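Local coordinates for protein uronate isomerase (Caulobacter crescentus, PDB 2Q01) that interconverts D-glucuronate with D-fructuronate and D-galacturonate with D-tagaturonate, as a member of the metallo-dependent hydrolase superfamily, at residues 117-127 and 423-431. Numbering follows the deposited sequence.
Sequences VWLNHVFSQVF and LSIPARHDV
Trp118 and Arg428 both set CG anti to their own carbonyl carbon, beside the backbone N (chi1 -57° and -76°), and the arginine chain then runs extended from CG to NE, which carries its guanidinium along the indole. The result is a cation-pi stack between two crossing helices, 114-126 and 425-445, in this TIM-barrel-clan enzyme. Arg428 CZ lies 3.7 Å from the centroid of the six-membered ring of Trp118, over the face, with the guanidinium and ring planes 29° apart; Arg428 CG makes a CH-pi contact with the five-membered ring. An arginine suits this place because its aliphatic part and its flat cation can both lie on one broad ring, and Tyr68 adds a second cation-pi partner. At the indole edge sits Val431 CG2, while Trp118 NE1 donates to a water, 3.0 Å away, that in turn donates to Arg428 O. Replacing the tryptophan by a leucine would probably leave the guanidinium without its aromatic platform and this water without its N-H donor.

Where the helices come closest, small Ala427 lets the backbones approach, with CA atoms of Trp118 and Ala427 5.2 Å apart. His121 lays its flat ring over this small residue, whose CA stands 3.6 Å above the ring centre; Gln125 CG lies over the rim of the opposite face. A second water, weakly bound to His121 ND1, donates to Asp430 OD1, which also forms salt bridges with Arg13 and Arg434, while OD2 is hydrogen-bonded to Tyr29. Beyond Ala427, Val122 and Val126, short and apolar, pack on Leu423, whose CD2 also reaches Phe127 CZ at 3.6 Å.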
ATOM      1  N   VAL B 117     -13.377 -20.500   1.859  1.00 39.49           N
ATOM      2  CA  VAL B 117     -14.651 -20.089   1.281  1.00 33.93           C
ATOM      3  C   VAL B 117     -15.003 -20.906   0.028  1.00 37.87           C
ATOM      4  O   VAL B 117     -16.125 -21.405  -0.078  1.00 46.35           O
ATOM      5  CB  VAL B 117     -14.682 -18.556   0.988  1.00 38.51           C
ATOM      6  CG1 VAL B 117     -15.975 -18.156   0.313  1.00 28.14           C
ATOM      7  CG2 VAL B 117     -14.507 -17.744   2.275  1.00 28.81           C
ATOM      8  N   TRP B 118     -14.045 -21.072  -0.890  1.00 38.50           N
ATOM      9  CA  TRP B 118     -14.308 -21.759  -2.166  1.00 39.45           C
ATOM     10  C   TRP B 118     -14.570 -23.251  -2.008  1.00 37.84           C
ATOM     11  O   TRP B 118     -15.506 -23.773  -2.601  1.00 42.29           O
ATOM     12  CB  TRP B 118     -13.175 -21.563  -3.180  1.00 45.18           C
ATOM     13  CG  TRP B 118     -12.845 -20.141  -3.516  1.00 50.15           C
ATOM     14  CD1 TRP B 118     -13.719 -19.099  -3.672  1.00 42.17           C
ATOM     15  CD2 TRP B 118     -11.539 -19.612  -3.775  1.00 57.30           C
ATOM     16  NE1 TRP B 118     -13.034 -17.950  -3.991  1.00 44.90           N
ATOM     17  CE2 TRP B 118     -11.695 -18.235  -4.062  1.00 57.02           C
ATOM     18  CE3 TRP B 118     -10.248 -20.165  -3.780  1.00 49.27           C
ATOM     19  CZ2 TRP B 118     -10.608 -17.401  -4.354  1.00 59.26           C
ATOM     20  CZ3 TRP B 118      -9.167 -19.336  -4.067  1.00 56.93           C
ATOM     21  CH2 TRP B 118      -9.355 -17.967  -4.348  1.00 54.93           C
ATOM     22  N   LEU B 119     -13.743 -23.927  -1.214  1.00 44.62           N
ATOM     23  CA  LEU B 119     -13.876 -25.366  -1.014  1.00 39.22           C
ATOM     24  C   LEU B 119     -15.102 -25.750  -0.207  1.00 44.67           C
ATOM     25  O   LEU B 119     -15.731 -26.765  -0.504  1.00 49.77           O
ATOM     26  CB  LEU B 119     -12.627 -25.957  -0.359  1.00 50.21           C
ATOM     27  CG  LEU B 119     -11.429 -26.290  -1.245  1.00 46.79           C
ATOM     28  CD1 LEU B 119     -10.284 -26.721  -0.360  1.00 54.40           C
ATOM     29  CD2 LEU B 119     -11.771 -27.381  -2.247  1.00 41.92           C
ATOM     30  N   ASN B 120     -15.447 -24.947   0.798  1.00 42.28           N
ATOM     31  CA  ASN B 120     -16.671 -25.189   1.564  1.00 42.05           C
ATOM     32  C   ASN B 120     -17.943 -24.894   0.774  1.00 39.73           C
ATOM     33  O   ASN B 120     -18.983 -25.485   1.046  1.00 45.27           O
ATOM     34  CB  ASN B 120     -16.663 -24.446   2.904  1.00 42.74           C
ATOM     35  CG  ASN B 120     -15.712 -25.082   3.922  1.00 43.31           C
ATOM     36  OD1 ASN B 120     -15.586 -26.307   4.004  1.00 44.16           O
ATOM     37  ND2 ASN B 120     -15.050 -24.242   4.709  1.00 47.84           N
ATOM     38  N   HIS B 121     -17.848 -23.990  -0.202  1.00 38.62           N
ATOM     39  CA  HIS B 121     -18.907 -23.783  -1.187  1.00 34.74           C
ATOM     40  C   HIS B 121     -19.067 -25.047  -2.030  1.00 39.52           C
ATOM     41  O   HIS B 121     -20.183 -25.514  -2.235  1.00 47.55           O
ATOM     42  CB  HIS B 121     -18.594 -22.562  -2.062  1.00 39.10           C
ATOM     43  CG  HIS B 121     -19.672 -22.201  -3.044  1.00 40.08           C
ATOM     44  ND1 HIS B 121     -20.320 -20.984  -3.017  1.00 37.72           N
ATOM     45  CD2 HIS B 121     -20.183 -22.872  -4.105  1.00 41.64           C
ATOM     46  CE1 HIS B 121     -21.202 -20.932  -4.000  1.00 42.17           C
ATOM     47  NE2 HIS B 121     -21.142 -22.066  -4.674  1.00 33.70           N
ATOM     48  N   VAL B 122     -17.954 -25.607  -2.497  1.00 39.89           N
ATOM     49  CA  VAL B 122     -17.974 -26.834  -3.304  1.00 45.90           C
ATOM     50  C   VAL B 122     -18.534 -28.017  -2.502  1.00 46.90           C
ATOM     51  O   VAL B 122     -19.373 -28.769  -2.998  1.00 51.91           O
ATOM     52  CB  VAL B 122     -16.565 -27.171  -3.874  1.00 41.14           C
ATOM     53  CG1 VAL B 122     -16.577 -28.485  -4.640  1.00 45.39           C
ATOM     54  CG2 VAL B 122     -16.087 -26.062  -4.789  1.00 45.64           C
ATOM     55  N   PHE B 123     -18.091 -28.148  -1.254  1.00 47.76           N
ATOM     56  CA  PHE B 123     -18.515 -29.246  -0.388  1.00 40.56           C
ATOM     57  C   PHE B 123     -19.998 -29.186  -0.057  1.00 40.55           C
ATOM     58  O   PHE B 123     -20.679 -30.203  -0.113  1.00 52.64           O
ATOM     59  CB  PHE B 123     -17.706 -29.273   0.913  1.00 37.33           C
ATOM     60  CG  PHE B 123     -16.253 -29.622   0.733  1.00 31.55           C
ATOM     61  CD1 PHE B 123     -15.311 -29.174   1.652  1.00 35.87           C
ATOM     62  CD2 PHE B 123     -15.823 -30.395  -0.339  1.00 26.48           C
ATOM     63  CE1 PHE B 123     -13.962 -29.491   1.507  1.00 34.09           C
ATOM     64  CE2 PHE B 123     -14.478 -30.713  -0.494  1.00 22.66           C
ATOM     65  CZ  PHE B 123     -13.547 -30.262   0.432  1.00 31.34           C
ATOM     66  N   SER B 124     -20.493 -27.992   0.267  1.00 44.78           N
ATOM     67  CA  SER B 124     -21.875 -27.821   0.717  1.00 46.67           C
ATOM     68  C   SER B 124     -22.890 -27.610  -0.403  1.00 50.53           C
ATOM     69  O   SER B 124     -24.020 -28.090  -0.300  1.00 56.80           O
ATOM     70  CB  SER B 124     -21.981 -26.684   1.733  1.00 46.77           C
ATOM     71  OG  SER B 124     -21.724 -25.436   1.120  1.00 60.75           O
ATOM     72  N   GLN B 125     -22.501 -26.893  -1.458  1.00 49.20           N
ATOM     73  CA  GLN B 125     -23.430 -26.580  -2.551  1.00 47.17           C
ATOM     74  C   GLN B 125     -23.361 -27.558  -3.723  1.00 48.10           C
ATOM     75  O   GLN B 125     -24.386 -27.867  -4.327  1.00 52.25           O
ATOM     76  CB  GLN B 125     -23.235 -25.146  -3.069  1.00 54.93           C
ATOM     77  CG  GLN B 125     -23.230 -24.058  -2.001  1.00 51.56           C
ATOM     78  CD  GLN B 125     -24.575 -23.882  -1.336  1.00 61.48           C
ATOM     79  OE1 GLN B 125     -24.678 -23.909  -0.111  1.00 66.44           O
ATOM     80  NE2 GLN B 125     -25.619 -23.706  -2.142  1.00 71.34           N
ATOM     81  N   VAL B 126     -22.163 -28.028  -4.062  1.00 48.46           N
ATOM     82  CA  VAL B 126     -22.003 -28.916  -5.218  1.00 52.06           C
ATOM     83  C   VAL B 126     -22.219 -30.378  -4.812  1.00 54.58           C
ATOM     84  O   VAL B 126     -22.889 -31.126  -5.522  1.00 60.76           O
ATOM     85  CB  VAL B 126     -20.636 -28.701  -5.957  1.00 47.41           C
ATOM     86  CG1 VAL B 126     -20.551 -29.528  -7.232  1.00 51.36           C
ATOM     87  CG2 VAL B 126     -20.427 -27.236  -6.290  1.00 43.93           C
ATOM     88  N   PHE B 127     -21.681 -30.771  -3.660  1.00 55.35           N
ATOM     89  CA  PHE B 127     -21.787 -32.158  -3.202  1.00 54.69           C
ATOM     90  C   PHE B 127     -22.826 -32.400  -2.115  1.00 61.02           C
ATOM     91  O   PHE B 127     -23.275 -33.530  -1.931  1.00 72.11           O
ATOM     92  CB  PHE B 127     -20.433 -32.676  -2.726  1.00 46.04           C
ATOM     93  CG  PHE B 127     -19.430 -32.829  -3.819  1.00 49.86           C
ATOM     94  CD1 PHE B 127     -18.316 -32.008  -3.870  1.00 47.44           C
ATOM     95  CD2 PHE B 127     -19.604 -33.790  -4.812  1.00 54.61           C
ATOM     96  CE1 PHE B 127     -17.385 -32.142  -4.889  1.00 42.00           C
ATOM     97  CE2 PHE B 127     -18.672 -33.931  -5.835  1.00 41.00           C
ATOM     98  CZ  PHE B 127     -17.567 -33.107  -5.874  1.00 41.48           C
ATOM     99  N   LEU B 423     -14.813 -26.925 -10.668  1.00 53.39           N
ATOM    100  CA  LEU B 423     -15.856 -26.973  -9.641  1.00 50.79           C
ATOM    101  C   LEU B 423     -15.900 -25.749  -8.731  1.00 52.58           C
ATOM    102  O   LEU B 423     -16.916 -25.498  -8.071  1.00 66.43           O
ATOM    103  CB  LEU B 423     -15.703 -28.234  -8.795  1.00 51.26           C
ATOM    104  CG  LEU B 423     -16.614 -29.403  -9.160  1.00 54.15           C
ATOM    105  CD1 LEU B 423     -16.187 -30.087 -10.453  1.00 56.54           C
ATOM    106  CD2 LEU B 423     -16.605 -30.385  -8.020  1.00 47.13           C
ATOM    107  N   SER B 424     -14.800 -25.000  -8.702  1.00 51.95           N
ATOM    108  CA  SER B 424     -14.701 -23.785  -7.903  0.50 49.50           C
ATOM    109  C   SER B 424     -15.219 -22.558  -8.656  1.00 49.16           C
ATOM    110  O   SER B 424     -15.313 -21.477  -8.085  1.00 57.36           O
ATOM    111  CB  SER B 424     -13.254 -23.556  -7.457  0.50 52.63           C
ATOM    112  OG  SER B 424     -12.820 -24.566  -6.561  0.50 60.04           O
ATOM    113  N   ILE B 425     -15.546 -22.725  -9.939  1.00 48.20           N
ATOM    114  CA  ILE B 425     -16.025 -21.602 -10.772  1.00 42.07           C
ATOM    115  C   ILE B 425     -17.272 -20.892 -10.212  1.00 42.63           C
ATOM    116  O   ILE B 425     -17.216 -19.673 -10.007  1.00 45.90           O
ATOM    117  CB  ILE B 425     -16.136 -21.959 -12.295  1.00 38.08           C
ATOM    118  CG1 ILE B 425     -14.743 -22.096 -12.915  1.00 37.81           C
ATOM    119  CG2 ILE B 425     -16.957 -20.924 -13.061  1.00 41.82           C
ATOM    120  CD1 ILE B 425     -14.760 -22.460 -14.392  1.00 28.50           C
ATOM    121  N   PRO B 426     -18.382 -21.634  -9.946  1.00 44.40           N
ATOM    122  CA  PRO B 426     -19.506 -20.973  -9.267  1.00 40.60           C
ATOM    123  C   PRO B 426     -19.186 -20.427  -7.868  1.00 35.98           C
ATOM    124  O   PRO B 426     -19.719 -19.385  -7.495  1.00 39.89           O
ATOM    125  CB  PRO B 426     -20.571 -22.071  -9.193  1.00 44.85           C
ATOM    126  CG  PRO B 426     -19.825 -23.336  -9.312  1.00 50.44           C
ATOM    127  CD  PRO B 426     -18.713 -23.040 -10.253  1.00 49.04           C
ATOM    128  N   ALA B 427     -18.320 -21.118  -7.125  1.00 34.79           N
ATOM    129  CA  ALA B 427     -17.826 -20.656  -5.821  1.00 34.47           C
ATOM    130  C   ALA B 427     -17.118 -19.305  -5.890  1.00 37.27           C
ATOM    131  O   ALA B 427     -17.362 -18.435  -5.060  1.00 43.31           O
ATOM    132  CB  ALA B 427     -16.903 -21.698  -5.207  1.00 31.61           C
ATOM    133  N   ARG B 428     -16.259 -19.147  -6.895  1.00 42.41           N
ATOM    134  CA  ARG B 428     -15.438 -17.947  -7.081  1.00 41.03           C
ATOM    135  C   ARG B 428     -16.237 -16.756  -7.577  1.00 33.16           C
ATOM    136  O   ARG B 428     -15.978 -15.618  -7.178  1.00 47.41           O
ATOM    137  CB  ARG B 428     -14.291 -18.235  -8.052  1.00 38.46           C
ATOM    138  CG  ARG B 428     -13.166 -19.032  -7.438  1.00 41.89           C
ATOM    139  CD  ARG B 428     -12.319 -19.700  -8.503  1.00 47.28           C
ATOM    140  NE  ARG B 428     -11.368 -20.652  -7.925  1.00 58.53           N
ATOM    141  CZ  ARG B 428     -10.162 -20.335  -7.461  1.00 57.30           C
ATOM    142  NH1 ARG B 428      -9.732 -19.080  -7.500  1.00 52.71           N
ATOM    143  NH2 ARG B 428      -9.382 -21.281  -6.955  1.00 69.99           N
ATOM    144  N   HIS B 429     -17.188 -17.022  -8.467  1.00 31.52           N
ATOM    145  CA  HIS B 429     -18.104 -15.999  -8.962  1.00 37.48           C
ATOM    146  C   HIS B 429     -19.089 -15.529  -7.903  1.00 29.20           C
ATOM    147  O   HIS B 429     -19.457 -14.362  -7.896  1.00 43.24           O
ATOM    148  CB  HIS B 429     -18.842 -16.476 -10.210  1.00 37.30           C
ATOM    149  CG  HIS B 429     -18.130 -16.148 -11.482  1.00 40.74           C
ATOM    150  ND1 HIS B 429     -17.100 -16.916 -11.977  1.00 45.66           N
ATOM    151  CD2 HIS B 429     -18.288 -15.125 -12.353  1.00 46.94           C
ATOM    152  CE1 HIS B 429     -16.656 -16.383 -13.100  1.00 33.62           C
ATOM    153  NE2 HIS B 429     -17.363 -15.297 -13.352  1.00 46.95           N
ATOM    154  N   ASP B 430     -19.494 -16.432  -7.010  1.00 37.29           N
ATOM    155  CA  ASP B 430     -20.333 -16.074  -5.866  1.00 31.86           C
ATOM    156  C   ASP B 430     -19.630 -15.113  -4.910  1.00 31.67           C
ATOM    157  O   ASP B 430     -20.242 -14.148  -4.444  1.00 42.22           O
ATOM    158  CB  ASP B 430     -20.791 -17.313  -5.100  1.00 38.25           C
ATOM    159  CG  ASP B 430     -21.990 -17.032  -4.222  1.00 43.14           C
ATOM    160  OD1 ASP B 430     -21.824 -16.917  -2.990  1.00 51.85           O
ATOM    161  OD2 ASP B 430     -23.100 -16.897  -4.773  1.00 46.34           O
ATOM    162  N   VAL B 431     -18.353 -15.382  -4.623  1.00 33.08           N
ATOM    163  CA  VAL B 431     -17.514 -14.502  -3.794  1.00 27.22           C
ATOM    164  C   VAL B 431     -17.409 -13.104  -4.416  1.00 33.36           C
ATOM    165  O   VAL B 431     -17.542 -12.101  -3.719  1.00 33.17           O
ATOM    166  CB  VAL B 431     -16.097 -15.109  -3.583  1.00 33.46           C
ATOM    167  CG1 VAL B 431     -15.125 -14.110  -2.947  1.00 33.10           C
ATOM    168  CG2 VAL B 431     -16.177 -16.343  -2.742  1.00 34.08           C
TER
HETATM  169  O   HOH W   1     -13.426 -15.526  -5.780  1.00 57.88           O
HETATM  170  O   HOH W   2     -19.355 -18.196  -1.532  1.00 45.48           O